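Local coordinates for protein putative sortase (Streptococcus pneumoniae, PDB 2W1K) that probably acts as a pilus-associated class C sortase, a transpeptidase that joins pilin subunits covalently during assembly of the pneumococcal pilus fibre, at residues L87-T97 with S108-E116. Numbering follows the deposited sequence.
Sequences LGMGLAHVDGT and SVIAGHRAE
Strands 91-93 and 108-111 run antiparallel, their axes 149° apart, with A92 and A111 as the hydrogen-bonded pair: A111 N gives a nearly straight bond to A92 O (2.7 Å), and A92 N bonds back to A111 O. V94 N to V109 O extends the pairing into the type II turn V94-T97. T97 OG1 stands between its N and carbonyl carbon (chi1 72°), accepting from V109 N at 3.1 Å and donating in the carbonyl plane to V94 O; the side chains of T97 and V109 cross at about a right angle, T97 CG2 3.7 Å from V109 CG2. V94 CG2 meets A111 CB at 3.8 Å. H93 and I110, the non-hydrogen-bonded pair, share the opposite face, which puts I110 CD1 at the H93 ring edge; I110 CG2 lies 3.6 Å from L91 CB. H93 ND1 is hydrogen-bonded to Y54 OH. L87 CD1 lies over one face of the H113 ring, whose CD2 comes 3.2 Å from L87 O, and one water joins L87 O and G90 O to H113 N. R114, the residue after H113, salt-bridges D126 and D176. The pair belongs to the sortase beta-barrel; H113 is probably the family's catalytic histidine, and C175, closing the TLXTC signature, its cysteine.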
ATOM      1  N   LEU A  87      -4.734   0.344  11.091  1.00 31.00           N
ATOM      2  CA  LEU A  87      -5.047  -1.001  10.626  1.00 28.85           C
ATOM      3  C   LEU A  87      -6.459  -1.441  10.969  1.00 30.50           C
ATOM      4  O   LEU A  87      -6.956  -2.405  10.369  1.00 29.26           O
ATOM      5  CB  LEU A  87      -4.065  -2.019  11.176  1.00 29.96           C
ATOM      6  CG  LEU A  87      -2.652  -1.967  10.521  1.00 28.35           C
ATOM      7  CD1 LEU A  87      -1.713  -2.955  11.265  1.00 28.75           C
ATOM      8  CD2 LEU A  87      -2.730  -2.240   9.004  1.00 29.47           C
ATOM      9  N   GLY A  88      -7.094  -0.733  11.919  1.00 28.74           N
ATOM     10  CA  GLY A  88      -8.496  -0.992  12.231  1.00 30.21           C
ATOM     11  C   GLY A  88      -9.373  -0.313  11.194  1.00 32.94           C
ATOM     12  O   GLY A  88     -10.562  -0.643  11.057  1.00 31.36           O
ATOM     13  N   MET A  89      -8.814   0.661  10.457  1.00 33.09           N
ATOM     14  CA  MET A  89      -9.646   1.398   9.477  1.00 33.45           C
ATOM     15  C   MET A  89      -9.409   1.138   7.990  1.00 32.11           C
ATOM     16  O   MET A  89     -10.191   1.643   7.141  1.00 33.49           O
ATOM     17  CB  MET A  89      -9.674   2.936   9.783  1.00 34.26           C
ATOM     18  CG  MET A  89      -8.357   3.550   9.955  1.00 36.43           C
ATOM     19  SD  MET A  89      -8.491   5.084  11.008  1.00 41.11           S
ATOM     20  CE  MET A  89      -9.855   5.857  10.173  1.00 38.31           C
ATOM     21  N   GLY A  90      -8.412   0.331   7.645  1.00 30.74           N
ATOM     22  CA  GLY A  90      -8.044   0.158   6.248  1.00 29.45           C
ATOM     23  C   GLY A  90      -6.663  -0.459   6.190  1.00 31.13           C
ATOM     24  O   GLY A  90      -6.274  -1.262   7.103  1.00 29.43           O
ATOM     25  N   LEU A  91      -5.925  -0.168   5.089  1.00 29.83           N
ATOM     26  CA  LEU A  91      -4.573  -0.755   4.895  1.00 29.36           C
ATOM     27  C   LEU A  91      -3.613   0.326   5.316  1.00 28.10           C
ATOM     28  O   LEU A  91      -4.015   1.478   5.411  1.00 27.18           O
ATOM     29  CB  LEU A  91      -4.343  -1.109   3.422  1.00 26.41           C
ATOM     30  CG  LEU A  91      -5.456  -1.985   2.868  1.00 29.67           C
ATOM     31  CD1 LEU A  91      -5.258  -2.221   1.394  1.00 24.64           C
ATOM     32  CD2 LEU A  91      -5.546  -3.383   3.733  1.00 20.93           C
ATOM     33  N   ALA A  92      -2.358  -0.003   5.581  1.00 28.47           N
ATOM     34  CA  ALA A  92      -1.445   1.067   6.133  1.00 28.51           C
ATOM     35  C   ALA A  92      -0.059   0.890   5.586  1.00 29.43           C
ATOM     36  O   ALA A  92       0.499  -0.212   5.679  1.00 28.46           O
ATOM     37  CB  ALA A  92      -1.383   1.040   7.632  1.00 28.66           C
ATOM     38  N   HIS A  93       0.524   1.975   5.032  1.00 27.78           N
ATOM     39  CA  HIS A  93       1.884   1.910   4.566  1.00 26.30           C
ATOM     40  C   HIS A  93       2.803   1.717   5.777  1.00 27.03           C
ATOM     41  O   HIS A  93       2.547   2.273   6.866  1.00 26.73           O
ATOM     42  CB  HIS A  93       2.224   3.191   3.798  1.00 24.39           C
ATOM     43  CG  HIS A  93       3.677   3.341   3.543  1.00 27.51           C
ATOM     44  ND1 HIS A  93       4.517   3.983   4.437  1.00 24.52           N
ATOM     45  CD2 HIS A  93       4.467   2.897   2.516  1.00 23.45           C
ATOM     46  CE1 HIS A  93       5.752   3.911   3.988  1.00 24.32           C
ATOM     47  NE2 HIS A  93       5.758   3.258   2.836  1.00 23.06           N
ATOM     48  N   VAL A  94       3.828   0.876   5.611  1.00 25.46           N
ATOM     49  CA  VAL A  94       4.851   0.564   6.648  1.00 26.55           C
ATOM     50  C   VAL A  94       6.004   1.570   6.658  1.00 27.69           C
ATOM     51  O   VAL A  94       6.807   1.653   5.734  1.00 28.38           O
ATOM     52  CB  VAL A  94       5.332  -0.898   6.482  1.00 27.27           C
ATOM     53  CG1 VAL A  94       6.441  -1.264   7.535  1.00 26.25           C
ATOM     54  CG2 VAL A  94       4.043  -1.849   6.745  1.00 23.54           C
ATOM     55  N   ASP A  95       6.033   2.397   7.696  1.00 28.88           N
ATOM     56  CA  ASP A  95       7.087   3.381   7.864  1.00 28.36           C
ATOM     57  C   ASP A  95       8.461   2.726   7.743  1.00 28.78           C
ATOM     58  O   ASP A  95       8.722   1.653   8.353  1.00 30.97           O
ATOM     59  CB  ASP A  95       6.939   4.048   9.212  1.00 27.52           C
ATOM     60  CG  ASP A  95       7.973   5.210   9.423  1.00 31.71           C
ATOM     61  OD1 ASP A  95       8.037   6.173   8.633  1.00 32.33           O
ATOM     62  OD2 ASP A  95       8.773   5.152  10.366  1.00 32.77           O
ATOM     63  N   GLY A  96       9.355   3.387   6.999  1.00 28.26           N
ATOM     64  CA  GLY A  96      10.716   3.001   6.902  1.00 26.68           C
ATOM     65  C   GLY A  96      10.828   2.252   5.543  1.00 27.81           C
ATOM     66  O   GLY A  96      11.908   1.815   5.133  1.00 27.31           O
ATOM     67  N   THR A  97       9.710   2.050   4.868  1.00 28.12           N
ATOM     68  CA  THR A  97       9.763   1.599   3.429  1.00 28.23           C
ATOM     69  C   THR A  97       9.282   2.787   2.562  1.00 28.85           C
ATOM     70  O   THR A  97       8.468   3.618   3.003  1.00 31.05           O
ATOM     71  CB  THR A  97       8.937   0.346   3.133  1.00 27.29           C
ATOM     72  OG1 THR A  97       7.532   0.669   3.183  1.00 27.64           O
ATOM     73  CG2 THR A  97       9.326  -0.768   4.204  1.00 27.31           C
ATOM     74  N   SER A 108       7.817  -0.758  -1.770  1.00 28.62           N
ATOM     75  CA  SER A 108       6.947  -0.009  -0.857  1.00 29.42           C
ATOM     76  C   SER A 108       6.084  -1.096  -0.175  1.00 30.21           C
ATOM     77  O   SER A 108       5.598  -2.015  -0.879  1.00 31.76           O
ATOM     78  CB  SER A 108       6.020   0.941  -1.643  1.00 27.77           C
ATOM     79  OG  SER A 108       5.059   1.548  -0.752  1.00 27.81           O
ATOM     80  N   VAL A 109       5.926  -1.041   1.163  1.00 29.93           N
ATOM     81  CA  VAL A 109       5.262  -2.192   1.918  1.00 27.96           C
ATOM     82  C   VAL A 109       3.988  -1.649   2.532  1.00 26.98           C
ATOM     83  O   VAL A 109       4.035  -0.624   3.209  1.00 25.91           O
ATOM     84  CB  VAL A 109       6.166  -2.851   3.013  1.00 26.94           C
ATOM     85  CG1 VAL A 109       5.446  -4.064   3.591  1.00 25.83           C
ATOM     86  CG2 VAL A 109       7.486  -3.439   2.357  1.00 30.10           C
ATOM     87  N   ILE A 110       2.869  -2.291   2.241  1.00 28.67           N
ATOM     88  CA  ILE A 110       1.522  -1.877   2.739  1.00 29.94           C
ATOM     89  C   ILE A 110       1.057  -3.089   3.626  1.00 31.04           C
ATOM     90  O   ILE A 110       1.061  -4.264   3.167  1.00 27.88           O
ATOM     91  CB  ILE A 110       0.490  -1.708   1.600  1.00 29.87           C
ATOM     92  CG1 ILE A 110       0.829  -0.618   0.476  1.00 34.74           C
ATOM     93  CG2 ILE A 110      -0.955  -1.419   2.117  1.00 26.77           C
ATOM     94  CD1 ILE A 110       1.303   0.605   0.947  1.00 34.06           C
ATOM     95  N   ALA A 111       0.604  -2.808   4.846  1.00 29.91           N
ATOM     96  CA  ALA A 111       0.152  -3.888   5.691  1.00 29.78           C
ATOM     97  C   ALA A 111      -1.389  -3.981   5.760  1.00 30.30           C
ATOM     98  O   ALA A 111      -2.119  -3.001   5.505  1.00 31.12           O
ATOM     99  CB  ALA A 111       0.785  -3.756   7.114  1.00 28.79           C
ATOM    100  N   GLY A 112      -1.913  -5.173   6.048  1.00 29.44           N
ATOM    101  CA  GLY A 112      -3.309  -5.228   6.419  1.00 28.63           C
ATOM    102  C   GLY A 112      -3.630  -6.446   7.225  1.00 30.23           C
ATOM    103  O   GLY A 112      -2.941  -7.505   7.080  1.00 30.07           O
ATOM    104  N   HIS A 113      -4.702  -6.333   8.039  1.00 29.40           N
ATOM    105  CA  HIS A 113      -5.156  -7.481   8.866  1.00 30.03           C
ATOM    106  C   HIS A 113      -5.661  -8.707   8.162  1.00 31.25           C
ATOM    107  O   HIS A 113      -6.197  -8.639   7.032  1.00 30.87           O
ATOM    108  CB  HIS A 113      -6.206  -7.028   9.845  1.00 30.53           C
ATOM    109  CG  HIS A 113      -5.639  -6.296  10.999  1.00 27.82           C
ATOM    110  ND1 HIS A 113      -4.542  -6.780  11.698  1.00 29.89           N
ATOM    111  CD2 HIS A 113      -6.083  -5.201  11.663  1.00 21.90           C
ATOM    112  CE1 HIS A 113      -4.325  -5.990  12.738  1.00 31.72           C
ATOM    113  NE2 HIS A 113      -5.267  -5.040  12.753  1.00 27.53           N
ATOM    114  N   ARG A 114      -5.458  -9.843   8.829  1.00 32.40           N
ATOM    115  CA  ARG A 114      -5.818 -11.158   8.262  1.00 32.47           C
ATOM    116  C   ARG A 114      -7.248 -11.572   8.667  1.00 33.46           C
ATOM    117  O   ARG A 114      -8.003 -12.167   7.865  1.00 35.83           O
ATOM    118  CB  ARG A 114      -4.875 -12.230   8.774  1.00 30.92           C
ATOM    119  CG  ARG A 114      -5.009 -13.515   7.967  1.00 30.34           C
ATOM    120  CD  ARG A 114      -4.529 -13.204   6.563  1.00 29.43           C
ATOM    121  NE  ARG A 114      -4.590 -14.337   5.629  1.00 30.80           N
ATOM    122  CZ  ARG A 114      -3.678 -15.320   5.473  1.00 35.21           C
ATOM    123  NH1 ARG A 114      -2.573 -15.468   6.266  1.00 32.59           N
ATOM    124  NH2 ARG A 114      -3.941 -16.228   4.534  1.00 37.59           N
ATOM    125  N   ALA A 115      -7.604 -11.251   9.894  1.00 33.09           N
ATOM    126  CA  ALA A 115      -8.871 -11.667  10.500  1.00 36.38           C
ATOM    127  C   ALA A 115      -9.352 -10.645  11.565  1.00 37.38           C
ATOM    128  O   ALA A 115      -9.715 -11.015  12.662  1.00 39.42           O
ATOM    129  CB  ALA A 115      -8.677 -13.016  11.138  1.00 36.60           C
ATOM    130  N   GLU A 116      -9.218  -9.375  11.267  1.00 36.84           N
ATOM    131  CA  GLU A 116      -9.849  -8.263  11.957  1.00 38.39           C
ATOM    132  C   GLU A 116     -11.371  -8.459  12.129  1.00 38.61           C
ATOM    133  O   GLU A 116     -12.040  -8.797  11.176  1.00 38.09           O
ATOM    134  CB  GLU A 116      -9.570  -6.968  11.094  1.00 39.64           C
ATOM    135  CG  GLU A 116     -10.437  -5.781  11.400  1.00 38.27           C
ATOM    136  CD  GLU A 116     -10.014  -5.173  12.723  1.00 45.23           C
ATOM    137  OE1 GLU A 116      -8.997  -5.670  13.319  1.00 48.77           O
ATOM    138  OE2 GLU A 116     -10.683  -4.212  13.158  1.00 45.61           O
TER
HETATM  139  O   HOH W   1      -5.796  -3.915   8.272  1.00 40.32           O
HETATM  140  O   HOH W   2     -12.072  -2.141  12.528  1.00 53.92           O